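DnaJ homolog subfamily C member 3 (Mus musculus, PDB 3IEG) acts as a co-chaperone of the unfolded protein response in the endoplasmic reticulum, binding misfolded proteins through its TPR repeats and restraining the kinase GCN2. Local coordinates at residues Asp69-Arg74 and Glu104-Glu109; Glu89-Phe94 and Val115-Met120. All blocks are in the same frame, centred on the assembly; numbering follows the deposited sequence.

Contact 1 of 2, residues Asp69-Arg74 and Glu104-Glu109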
loop_
_atom_site.group_PDB
_atom_site.type_symbol
_atom_site.label_atom_id
_atom_site.label_comp_id
_atom_site.label_asym_id
_atom_site.label_seq_id
_atom_site.Cartn_x
_atom_site.Cartn_y
_atom_site.Cartn_z
ATOM N N ASP A 69 34.700 9.123 22.456
ATOM C CA ASP A 69 35.332 10.155 21.642
ATOM C C ASP A 69 35.524 9.748 20.172
ATOM O O ASP A 69 36.030 10.544 19.381
ATOM C CB ASP A 69 36.643 10.672 22.278
ATOM C CG ASP A 69 37.674 9.565 22.544
ATOM O OD1 ASP A 69 37.413 8.383 22.228
ATOM O OD2 ASP A 69 38.760 9.883 23.080
ATOM N N PHE A 70 35.111 8.531 19.800
ATOM C CA PHE A 70 35.343 8.036 18.435
ATOM C C PHE A 70 34.442 8.729 17.458
ATOM O O PHE A 70 33.398 8.212 17.074
ATOM C CB PHE A 70 35.193 6.524 18.311
ATOM C CG PHE A 70 35.756 5.969 17.029
ATOM C CD1 PHE A 70 37.002 5.382 17.007
ATOM C CD2 PHE A 70 35.041 6.047 15.839
ATOM C CE1 PHE A 70 37.524 4.870 15.822
ATOM C CE2 PHE A 70 35.556 5.543 14.657
ATOM C CZ PHE A 70 36.799 4.953 14.648
ATOM N N THR A 71 34.874 9.907 17.045
ATOM C CA THR A 71 34.004 10.802 16.321
ATOM C C THR A 71 33.394 10.242 15.018
ATOM O O THR A 71 32.217 10.448 14.753
ATOM C CB THR A 71 34.595 12.234 16.224
ATOM O OG1 THR A 71 34.422 12.761 14.901
ATOM C CG2 THR A 71 36.059 12.256 16.623
ATOM N N ALA A 72 34.178 9.502 14.240
ATOM C CA ALA A 72 33.719 8.961 12.946
ATOM C C ALA A 72 32.484 8.058 13.046
ATOM O O ALA A 72 31.599 8.132 12.210
ATOM C CB ALA A 72 34.851 8.237 12.231
ATOM N N ALA A 73 32.432 7.222 14.074
ATOM C CA ALA A 73 31.318 6.310 14.267
ATOM C C ALA A 73 30.055 7.044 14.676
ATOM O O ALA A 73 28.955 6.667 14.261
ATOM C CB ALA A 73 31.669 5.257 15.290
ATOM N N ARG A 74 30.211 8.082 15.492
ATOM C CA ARG A 74 29.079 8.877 15.930
ATOM C C ARG A 74 28.525 9.693 14.768
ATOM O O ARG A 74 27.312 9.814 14.616
ATOM C CB ARG A 74 29.447 9.766 17.117
ATOM C CG ARG A 74 28.272 10.569 17.643
ATOM C CD ARG A 74 28.592 11.389 18.874
ATOM N NE ARG A 74 28.236 10.672 20.096
ATOM C CZ ARG A 74 29.107 10.402 21.050
ATOM N NH1 ARG A 74 30.355 10.807 20.918
ATOM N NH2 ARG A 74 28.745 9.741 22.128
ATOM N N GLU A 104 38.378 18.207 9.986
ATOM C CA GLU A 104 37.744 19.244 9.188
ATOM C C GLU A 104 36.506 18.726 8.441
ATOM O O GLU A 104 35.445 19.342 8.491
ATOM C CB GLU A 104 38.756 19.842 8.219
ATOM C CG GLU A 104 38.150 20.827 7.257
ATOM C CD GLU A 104 39.182 21.559 6.447
ATOM O OE1 GLU A 104 40.290 21.005 6.237
ATOM O OE2 GLU A 104 38.877 22.693 6.021
ATOM N N GLN A 105 36.654 17.590 7.763
ATOM C CA GLN A 105 35.575 16.986 6.974
ATOM C C GLN A 105 34.366 16.610 7.834
ATOM O O GLN A 105 33.228 16.913 7.483
ATOM C CB GLN A 105 36.097 15.754 6.218
ATOM C CG GLN A 105 35.045 14.971 5.430
ATOM C CD GLN A 105 34.274 15.845 4.451
ATOM O OE1 GLN A 105 34.796 16.846 3.934
ATOM N NE2 GLN A 105 33.018 15.479 4.200
ATOM N N GLU A 106 34.635 15.953 8.958
ATOM C CA GLU A 106 33.621 15.633 9.948
ATOM C C GLU A 106 32.915 16.872 10.507
ATOM O O GLU A 106 31.699 16.862 10.688
ATOM C CB GLU A 106 34.231 14.800 11.073
ATOM C CG GLU A 106 34.431 13.368 10.674
ATOM C CD GLU A 106 35.422 12.629 11.533
ATOM O OE1 GLU A 106 36.139 13.246 12.344
ATOM O OE2 GLU A 106 35.482 11.401 11.382
ATOM N N GLU A 107 33.670 17.935 10.764
ATOM C CA GLU A 107 33.080 19.189 11.234
ATOM C C GLU A 107 32.071 19.772 10.228
ATOM O O GLU A 107 30.968 20.132 10.621
ATOM C CB GLU A 107 34.161 20.218 11.617
ATOM C CG GLU A 107 33.614 21.525 12.230
ATOM C CD GLU A 107 34.689 22.550 12.565
ATOM O OE1 GLU A 107 35.897 22.268 12.380
ATOM O OE2 GLU A 107 34.325 23.653 13.026
ATOM N N LYS A 108 32.440 19.842 8.945
ATOM C CA LYS A 108 31.544 20.386 7.909
ATOM C C LYS A 108 30.288 19.534 7.715
ATOM O O LYS A 108 29.189 20.075 7.586
ATOM C CB LYS A 108 32.264 20.593 6.556
ATOM C CG LYS A 108 31.363 21.278 5.481
ATOM C CD LYS A 108 32.051 21.541 4.123
ATOM C CE LYS A 108 32.705 22.942 4.066
ATOM N NZ LYS A 108 34.074 22.977 4.694
ATOM N N GLU A 109 30.466 18.211 7.698
ATOM C CA GLU A 109 29.360 17.245 7.568
ATOM C C GLU A 109 28.345 17.388 8.722
ATOM O O GLU A 109 27.138 17.425 8.483
ATOM C CB GLU A 109 29.905 15.808 7.475
ATOM C CG GLU A 109 29.204 14.916 6.453
ATOM C CD GLU A 109 30.011 13.651 6.072
ATOM O OE1 GLU A 109 29.449 12.535 6.184
ATOM O OE2 GLU A 109 31.192 13.763 5.646
#
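Glu106 OE1 has two partners: the backbone N of Ser103, just ahead of helix 104-132, donates to it, and the hydroxyl of Thr71 adds a weak hydrogen bond, OG1 to OE1 3.1 Å. The bond to Ser103 is the stronger of the two, so this carboxylate belongs first to the start of its own helix and only second to the contact. The other carboxylate oxygen is turned to Ala72, with OE2 lying 3.3 Å from CB of that residue. One carboxylate therefore spreads over two successive residues in the first turn of helix 71-84, one oxygen on a hydroxyl and the other on a methyl group. Glu106 gets there by setting CG opposite its own carbonyl carbon (chi1 -77°) and running extended beyond it, which carries the charge across to the neighbouring helix. The backbones stay well apart, the CA atoms of Ala72 and Glu106 being 7.3 Å from each other, and the two segments bury just 105 Å² in all. Along helix 104-132, Gln105 NE2 reaches one turn on to Glu109 OE2 at 2.9 Å, meeting the anti side of that carboxylate; Glu109 OE1 in turn accepts from His79, a second polar tie to helix 71-84. This is a small surface contact between the start of helix 71-84 and the start of helix 104-132 in the TPR array: helix 71-84 packs on helix 53-66 through Ala73 and on helix 37-50 through Ala72, while helix 104-132 begins beside it after the connection from helix 87-98.

Contact 2 of 2, residues Glu89-Phe94 and Val115-Met120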
loop_
_atom_site.group_PDB
_atom_site.type_symbol
_atom_site.label_atom_id
_atom_site.label_comp_id
_atom_site.label_asym_id
_atom_site.label_seq_id
_atom_site.Cartn_x
_atom_site.Cartn_y
_atom_site.Cartn_z
ATOM N N GLU A 89 17.679 12.748 18.690
ATOM C CA GLU A 89 18.866 11.918 18.837
ATOM C C GLU A 89 19.908 12.193 17.761
ATOM O O GLU A 89 21.103 12.045 18.000
ATOM C CB GLU A 89 18.492 10.445 18.803
ATOM C CG GLU A 89 17.685 10.001 19.977
ATOM C CD GLU A 89 16.715 8.934 19.587
ATOM O OE1 GLU A 89 15.515 9.268 19.442
ATOM O OE2 GLU A 89 17.153 7.773 19.393
ATOM N N ALA A 90 19.453 12.580 16.578
ATOM C CA ALA A 90 20.363 12.950 15.510
ATOM C C ALA A 90 21.160 14.194 15.903
ATOM O O ALA A 90 22.398 14.175 15.904
ATOM C CB ALA A 90 19.605 13.182 14.212
ATOM N N GLU A 91 20.440 15.262 16.243
ATOM C CA GLU A 91 21.039 16.515 16.652
ATOM C C GLU A 91 22.006 16.287 17.813
ATOM O O GLU A 91 23.126 16.809 17.814
ATOM C CB GLU A 91 19.950 17.513 17.034
ATOM C CG GLU A 91 19.160 18.015 15.851
ATOM C CD GLU A 91 18.133 19.049 16.223
ATOM O OE1 GLU A 91 17.429 18.846 17.238
ATOM O OE2 GLU A 91 18.009 20.065 15.500
ATOM N N ASP A 92 21.583 15.480 18.779
ATOM C CA ASP A 92 22.424 15.150 19.901
ATOM C C ASP A 92 23.757 14.559 19.425
ATOM O O ASP A 92 24.819 14.985 19.881
ATOM C CB ASP A 92 21.703 14.193 20.833
ATOM C CG ASP A 92 22.416 14.030 22.152
ATOM O OD1 ASP A 92 22.187 14.864 23.053
ATOM O OD2 ASP A 92 23.211 13.076 22.295
ATOM N N ASP A 93 23.701 13.600 18.500
ATOM C CA ASP A 93 24.909 12.985 17.941
ATOM C C ASP A 93 25.781 13.961 17.157
ATOM O O ASP A 93 26.984 14.039 17.403
ATOM C CB ASP A 93 24.582 11.751 17.097
ATOM C CG ASP A 93 24.722 10.461 17.874
ATOM O OD1 ASP A 93 25.106 10.516 19.053
ATOM O OD2 ASP A 93 24.459 9.381 17.315
ATOM N N PHE A 94 25.181 14.709 16.237
ATOM C CA PHE A 94 25.917 15.712 15.486
ATOM C C PHE A 94 26.542 16.753 16.405
ATOM O O PHE A 94 27.701 17.112 16.235
ATOM C CB PHE A 94 25.015 16.416 14.485
ATOM C CG PHE A 94 24.470 15.525 13.408
ATOM C CD1 PHE A 94 25.327 14.806 12.574
ATOM C CD2 PHE A 94 23.094 15.438 13.199
ATOM C CE1 PHE A 94 24.820 13.990 11.585
ATOM C CE2 PHE A 94 22.579 14.634 12.190
ATOM C CZ PHE A 94 23.440 13.913 11.381
ATOM N N VAL A 115 21.991 21.900 10.350
ATOM C CA VAL A 115 21.123 22.862 9.673
ATOM C C VAL A 115 19.890 22.114 9.198
ATOM O O VAL A 115 18.765 22.542 9.458
ATOM C CB VAL A 115 21.816 23.581 8.494
ATOM C CG1 VAL A 115 20.800 24.392 7.670
ATOM C CG2 VAL A 115 22.942 24.484 9.000
ATOM N N LYS A 116 20.115 20.968 8.557
ATOM C CA LYS A 116 19.040 20.191 7.975
ATOM C C LYS A 116 18.099 19.542 8.993
ATOM O O LYS A 116 16.897 19.474 8.749
ATOM C CB LYS A 116 19.592 19.132 7.031
ATOM C CG LYS A 116 18.613 18.755 5.942
ATOM C CD LYS A 116 19.110 17.556 5.174
ATOM C CE LYS A 116 20.302 17.898 4.267
ATOM N NZ LYS A 116 20.495 16.832 3.237
ATOM N N ALA A 117 18.643 19.057 10.108
ATOM C CA ALA A 117 17.841 18.463 11.179
ATOM C C ALA A 117 16.865 19.490 11.731
ATOM O O ALA A 117 15.684 19.214 11.938
ATOM C CB ALA A 117 18.736 17.945 12.287
ATOM N N ASP A 118 17.384 20.688 11.943
ATOM C CA ASP A 118 16.618 21.787 12.458
ATOM C C ASP A 118 15.502 22.234 11.502
ATOM O O ASP A 118 14.432 22.643 11.956
ATOM C CB ASP A 118 17.554 22.939 12.783
ATOM C CG ASP A 118 16.886 23.982 13.609
ATOM O OD1 ASP A 118 16.764 23.758 14.828
ATOM O OD2 ASP A 118 16.453 25.006 13.035
ATOM N N GLU A 119 15.748 22.170 10.194
ATOM C CA GLU A 119 14.684 22.316 9.212
ATOM C C GLU A 119 13.581 21.267 9.429
ATOM O O GLU A 119 12.402 21.604 9.518
ATOM C CB GLU A 119 15.229 22.106 7.821
ATOM C CG GLU A 119 15.671 23.317 7.098
ATOM C CD GLU A 119 16.214 22.955 5.721
ATOM O OE1 GLU A 119 17.411 23.246 5.457
ATOM O OE2 GLU A 119 15.451 22.355 4.915
HETATM N N MSE A 120 13.984 19.999 9.503
HETATM C CA MSE A 120 13.068 18.875 9.722
HETATM C C MSE A 120 12.293 19.025 11.015
HETATM O O MSE A 120 11.102 18.709 11.074
HETATM C CB MSE A 120 13.827 17.540 9.736
HETATM C CG MSE A 120 14.652 17.303 8.503
HETATM SE SE MSE A 120 13.566 17.414 6.890
HETATM C CE MSE A 120 12.954 15.603 6.991
#
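Glu91 lies against Ala117 with the aliphatic part of its side chain, CG meeting the alanine CB at 3.6 Å. Past that methyl group the carboxylate continues toward Asp118, whose backbone N stands 3.7 Å from Glu91 OE2, too far to be counted as a hydrogen bond. OE2 also lies 4.0 Å from Asp118 OD1, bringing two like charges close together at the exposed side of the contact. The shape of Glu91 explains this reach: CG points opposite the carbonyl carbon (chi1 -71°), and the chain stays extended from there, passing over Ala117 before it ends. The small Ala117 side chain is consistent with the close approach of the helices, the CA atoms of Glu91 and Ala117 being 6.6 Å apart. In the next shell, Leu114 and Gln121 of helix 104-132 also touch Glu91, while Phe94, one turn along helix 87-98, rests on Gln113 and Leu114. Behind them, Ala90 packs on Leu81 and Phe94 on Leu75, both of helix 71-84, and Asp93 forms a salt bridge with Arg77 of the same helix. On the other helix, Met120 (modelled as selenomethionine) turns to Ile146 and Val149 of helix 136-149. The segments thus join the second helix of TPR 3 to the long helix leading into TPR 4. Cohesion across them is mainly apolar, and the proximity of the two carboxylates probably adds some repulsion rather than attraction.

How the contacts relate
Contacts 1 and 2 lie about 14 Å apart, centre to centre, and share helix 104-132, which meets the two consecutive helices of TPR 3: helix 71-84 near its start in contact 1, helix 87-98 further along in contact 2. Their segments alternate in the chain, and they touch through Arg74 NE, 3.3 Å from Asp93 OD1, a long and weak ion pair. As is general in TPR arrays, a helix that follows a helical hairpin packs against both of its members, here 71-84 and 87-98. The groove that binds misfolded proteins is assigned to the first two TPR repeats, and the residues that touch in both contacts lie beyond those two repeats.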